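PDB 4MY0: GCN5-related N-acetyltransferase from Kribbella flavida, which transfers the acetyl group of acetyl-CoA to an amine of its acceptor substrate, which may be an aminoglycoside. Local coordinates for the interface of chains A and B and the interface of chains A and C. Sequence-based numbering; all coordinates share one arbitrary frame. Chains: chain A/B/C, GCN5-related N-acetyltransferase.

Contact 1: the interface of chains A and B. Residues chain A 248-249, 251; chain B 124-125.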
loop_
_atom_site.group_PDB
_atom_site.type_symbol
_atom_site.label_atom_id
_atom_site.label_comp_id
_atom_site.label_asym_id
_atom_site.label_seq_id
_atom_site.Cartn_x
_atom_site.Cartn_y
_atom_site.Cartn_z
ATOM N N SER A 248 17.140 -14.681 11.449
ATOM C CA SER A 248 15.955 -15.398 11.916
ATOM C C SER A 248 14.847 -14.420 12.320
ATOM O O SER A 248 13.673 -14.768 12.313
ATOM C CB SER A 248 16.321 -16.306 13.088
ATOM O OG SER A 248 17.119 -15.599 14.024
ATOM N N ILE A 249 15.229 -13.192 12.663
ATOM C CA ILE A 249 14.269 -12.175 13.086
ATOM C C ILE A 249 14.160 -11.048 12.053
ATOM O O ILE A 249 13.066 -10.648 11.680
ATOM C CB ILE A 249 14.648 -11.574 14.455
ATOM C CG1 ILE A 249 14.746 -12.682 15.510
ATOM C CG2 ILE A 249 13.599 -10.517 14.885
ATOM C CD1 ILE A 249 13.389 -13.381 15.783
ATOM N N ARG A 251 14.639 -9.840 8.345
ATOM C CA ARG A 251 14.788 -10.337 6.974
ATOM C C ARG A 251 15.799 -9.509 6.170
ATOM O O ARG A 251 16.526 -10.023 5.301
ATOM C CB ARG A 251 13.432 -10.269 6.261
ATOM C CG ARG A 251 12.591 -11.548 6.281
ATOM C CD ARG A 251 12.207 -12.001 7.688
ATOM N NE ARG A 251 12.856 -13.268 8.022
ATOM C CZ ARG A 251 12.562 -14.015 9.083
ATOM N NH1 ARG A 251 13.215 -15.152 9.291
ATOM N NH2 ARG A 251 11.616 -13.631 9.932
ATOM N N ALA B 124 11.796 -19.398 15.624
ATOM C CA ALA B 124 12.046 -18.326 14.650
ATOM C C ALA B 124 12.780 -18.906 13.442
ATOM O O ALA B 124 12.653 -18.415 12.333
ATOM C CB ALA B 124 12.853 -17.212 15.276
ATOM N N THR B 125 13.577 -19.938 13.691
ATOM C CA THR B 125 14.249 -20.681 12.643
ATOM C C THR B 125 14.134 -22.147 13.019
ATOM O O THR B 125 14.339 -22.511 14.177
ATOM C CB THR B 125 15.737 -20.295 12.516
ATOM O OG1 THR B 125 16.433 -21.318 11.792
ATOM C CG2 THR B 125 16.390 -20.131 13.904
#
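B:Ala124 meets A:Ser248 and A:Ile249 at this small patch between two copies of the protein. B:Ala124 buries 39 Å², and A:Ser248 follows with 31 Å². The methyl of B:Ala124 points at chain A and meets two groups there. One is the terminal methyl of A:Ile249, with CB of B:Ala124 3.9 Å from CD1 of A:Ile249. The other is the backbone carbonyl of A:Ser248, the CB of B:Ala124 again 3.9 Å from A:Ser248 O. The end of the long branch of A:Ile249 makes its contact; chi1 of -57° sets CG1 opposite the carbonyl carbon and leaves CG2 turned from the partner.

The backbone carbonyls also come near each other. A:Ser248 O lies 3.8 Å from B:Ala124 O, so this approach is a loose contact and not a bond.

A:Ser248 has a second neighbour in B:Thr125. Its CB lies 3.9 Å from CG2, the methyl of B:Thr125, and 4.1 Å from CB of the same residue. With chi1 of 162°, the threonine hydroxyl OG1 lies opposite its own backbone N, and the methyl is presented to the serine. Between these two side chains the touching is done by carbon, not by the hydroxyls. A:Arg251 stands at the margin and is poorly ordered, so little can rest on it.

The contacts described here are light, at van der Waals distance. Both A:Ser248 and B:Ala124 belong to acetyl-CoA binding sites, so bound coenzyme may lie close to this junction. The crystal structure alone does not establish whether the pairing exists in solution.

In chain A, A:Ser248 closes the 3-10 helix 245-248, and A:Ile249 and A:Arg251 lead on to strand 252-256 in the second GNAT region. In chain B, the two residues end the loop between strand 118-121 and helix 126-131 of the first GNAT region.

Contact 2: the interface of chains A and C. Residues chain A 130, 135-136, 346, 360, 363, 365; chain C 264-265.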
loop_
_atom_site.group_PDB
_atom_site.type_symbol
_atom_site.label_atom_id
_atom_site.label_comp_id
_atom_site.label_asym_id
_atom_site.label_seq_id
_atom_site.Cartn_x
_atom_site.Cartn_y
_atom_site.Cartn_z
ATOM N N ARG A 130 22.018 27.707 -3.197
ATOM C CA ARG A 130 22.615 28.047 -4.483
ATOM C C ARG A 130 22.919 29.544 -4.600
ATOM O O ARG A 130 24.019 29.915 -5.022
ATOM C CB ARG A 130 21.750 27.549 -5.650
ATOM C CG ARG A 130 22.055 26.092 -5.970
ATOM C CD ARG A 130 21.083 25.451 -6.976
ATOM N NE ARG A 130 21.545 24.093 -7.270
ATOM C CZ ARG A 130 20.801 23.123 -7.797
ATOM N NH1 ARG A 130 19.526 23.337 -8.094
ATOM N NH2 ARG A 130 21.342 21.923 -8.015
ATOM N N GLU A 135 26.846 24.116 -3.946
ATOM C CA GLU A 135 26.359 23.232 -5.005
ATOM C C GLU A 135 26.495 21.771 -4.564
ATOM O O GLU A 135 27.320 21.465 -3.700
ATOM C CB GLU A 135 27.104 23.492 -6.330
ATOM C CG GLU A 135 26.526 22.726 -7.526
ATOM C CD GLU A 135 25.003 22.911 -7.658
ATOM O OE1 GLU A 135 24.259 21.975 -7.284
ATOM O OE2 GLU A 135 24.548 23.991 -8.131
ATOM N N PHE A 136 25.679 20.881 -5.135
ATOM C CA PHE A 136 25.768 19.448 -4.823
ATOM C C PHE A 136 27.183 18.934 -5.057
ATOM O O PHE A 136 27.781 19.204 -6.098
ATOM C CB PHE A 136 24.770 18.626 -5.648
ATOM C CG PHE A 136 23.335 18.782 -5.199
ATOM C CD1 PHE A 136 22.990 18.648 -3.861
ATOM C CD2 PHE A 136 22.335 19.071 -6.121
ATOM C CE1 PHE A 136 21.646 18.795 -3.439
ATOM C CE2 PHE A 136 21.008 19.208 -5.723
ATOM C CZ PHE A 136 20.664 19.079 -4.378
ATOM N N ARG A 346 29.541 28.118 -7.147
ATOM C CA ARG A 346 28.907 26.821 -7.375
ATOM C C ARG A 346 29.811 25.889 -8.183
ATOM O O ARG A 346 30.009 24.729 -7.808
ATOM C CB ARG A 346 27.539 26.966 -8.071
ATOM C CG ARG A 346 26.452 27.629 -7.230
ATOM C CD ARG A 346 25.201 27.918 -8.073
ATOM N NE ARG A 346 24.549 26.691 -8.555
ATOM C CZ ARG A 346 23.549 26.686 -9.440
ATOM N NH1 ARG A 346 23.002 25.542 -9.820
ATOM N NH2 ARG A 346 23.101 27.833 -9.955
ATOM N N LEU A 360 29.716 20.335 -15.602
ATOM C CA LEU A 360 29.714 21.739 -15.173
ATOM C C LEU A 360 29.431 22.701 -16.329
ATOM O O LEU A 360 28.698 23.696 -16.187
ATOM C CB LEU A 360 31.039 22.106 -14.505
ATOM C CG LEU A 360 31.328 21.278 -13.261
ATOM C CD1 LEU A 360 32.537 21.821 -12.515
ATOM C CD2 LEU A 360 30.087 21.246 -12.381
ATOM N N ALA A 363 25.792 22.483 -17.379
ATOM C CA ALA A 363 24.953 23.139 -16.375
ATOM C C ALA A 363 25.154 24.659 -16.338
ATOM O O ALA A 363 24.465 25.359 -15.593
ATOM C CB ALA A 363 25.197 22.530 -14.994
ATOM N N LEU A 365 27.707 26.231 -15.133
ATOM C CA LEU A 365 28.367 26.631 -13.887
ATOM C C LEU A 365 29.814 27.072 -14.111
ATOM O O LEU A 365 30.456 27.696 -13.246
ATOM C CB LEU A 365 28.348 25.455 -12.921
ATOM C CG LEU A 365 27.278 25.435 -11.830
ATOM C CD1 LEU A 365 26.038 26.201 -12.230
ATOM C CD2 LEU A 365 26.953 24.003 -11.432
ATOM N N HIS C 264 20.858 17.316 -12.487
ATOM C CA HIS C 264 20.891 17.482 -11.035
ATOM C C HIS C 264 21.355 18.877 -10.643
ATOM O O HIS C 264 20.964 19.398 -9.600
ATOM C CB HIS C 264 21.806 16.430 -10.389
ATOM C CG HIS C 264 21.426 15.015 -10.718
ATOM N ND1 HIS C 264 20.312 14.396 -10.183
ATOM C CD2 HIS C 264 22.019 14.097 -11.520
ATOM C CE1 HIS C 264 20.238 13.158 -10.647
ATOM N NE2 HIS C 264 21.263 12.949 -11.454
ATOM N N LEU C 265 22.183 19.492 -11.487
ATOM C CA LEU C 265 22.683 20.835 -11.211
ATOM C C LEU C 265 21.710 21.913 -11.713
ATOM O O LEU C 265 21.825 23.081 -11.337
ATOM C CB LEU C 265 24.081 21.028 -11.814
ATOM C CG LEU C 265 25.131 19.984 -11.415
ATOM C CD1 LEU C 265 26.367 20.029 -12.336
ATOM C CD2 LEU C 265 25.558 20.166 -9.960
#
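The guanidinium of A:Arg130 meets two backbone carbonyls of chain C. C:Leu265 O lies over one face, 3.5 Å above the plane and toward the rim. C:His264 O lies at the edge and takes a hydrogen bond from NH2 of A:Arg130 at 3.0 Å, on a lone pair in the carbonyl plane. The same oxygen faces the ring edge of A:Phe136. The guanidinium of A:Arg346 is sandwiched between CD of A:Arg130 and, over its centre, CD1 of A:Leu365. C:Leu265 O is at its edge, but the N-H points away.

A:Glu135 ties the arginines together by salt bridges. Its OE1 takes NH2 of A:Arg130 at 3.0 Å through the syn lone pair. NE of A:Arg130 also bonds OE2, tilted from the guanidinium plane. OE2 receives both NE and NH1 of A:Arg346, nearly along the C-O axis, with NE at 2.7 Å. A bend at chi2 (51°) turns the carboxylate toward them. Replacing A:Glu135 by alanine would probably cost both arginines their shared countercharge, free them to turn, and deprive A:Phe136 N of its acceptor, OE1.

C:Leu265 buries 100 Å². Its CD2 rests on CD of A:Glu135 at 3.6 Å, while CB packs on CB of A:Ala363 at 3.7 Å. CD1 reaches CD2 of A:Leu360.

The patch belongs to a two-fold interface between protein copies, possibly a biological one. Chain C contributes helix 263-266. Chain A contributes helix 126-131, strand 135-146, and helices 345-352 and 357-362 with the following loop.

The centres of contact 1 and contact 2 lie about 46 Å apart, and chain A takes part in both. No residue is common to them. Each still joins the first GNAT region of one copy to the second GNAT region of another. The loop used by chain B in contact 1 leads directly into helix 126-131, which chain A uses in contact 2. Contact 2 also draws in the sterol carrier region and belongs to a two-fold interface. Contact 1 belongs to one that is not an exact two-fold. Together they could link copies into the deposited assembly of six, though the structure alone does not establish its biological role.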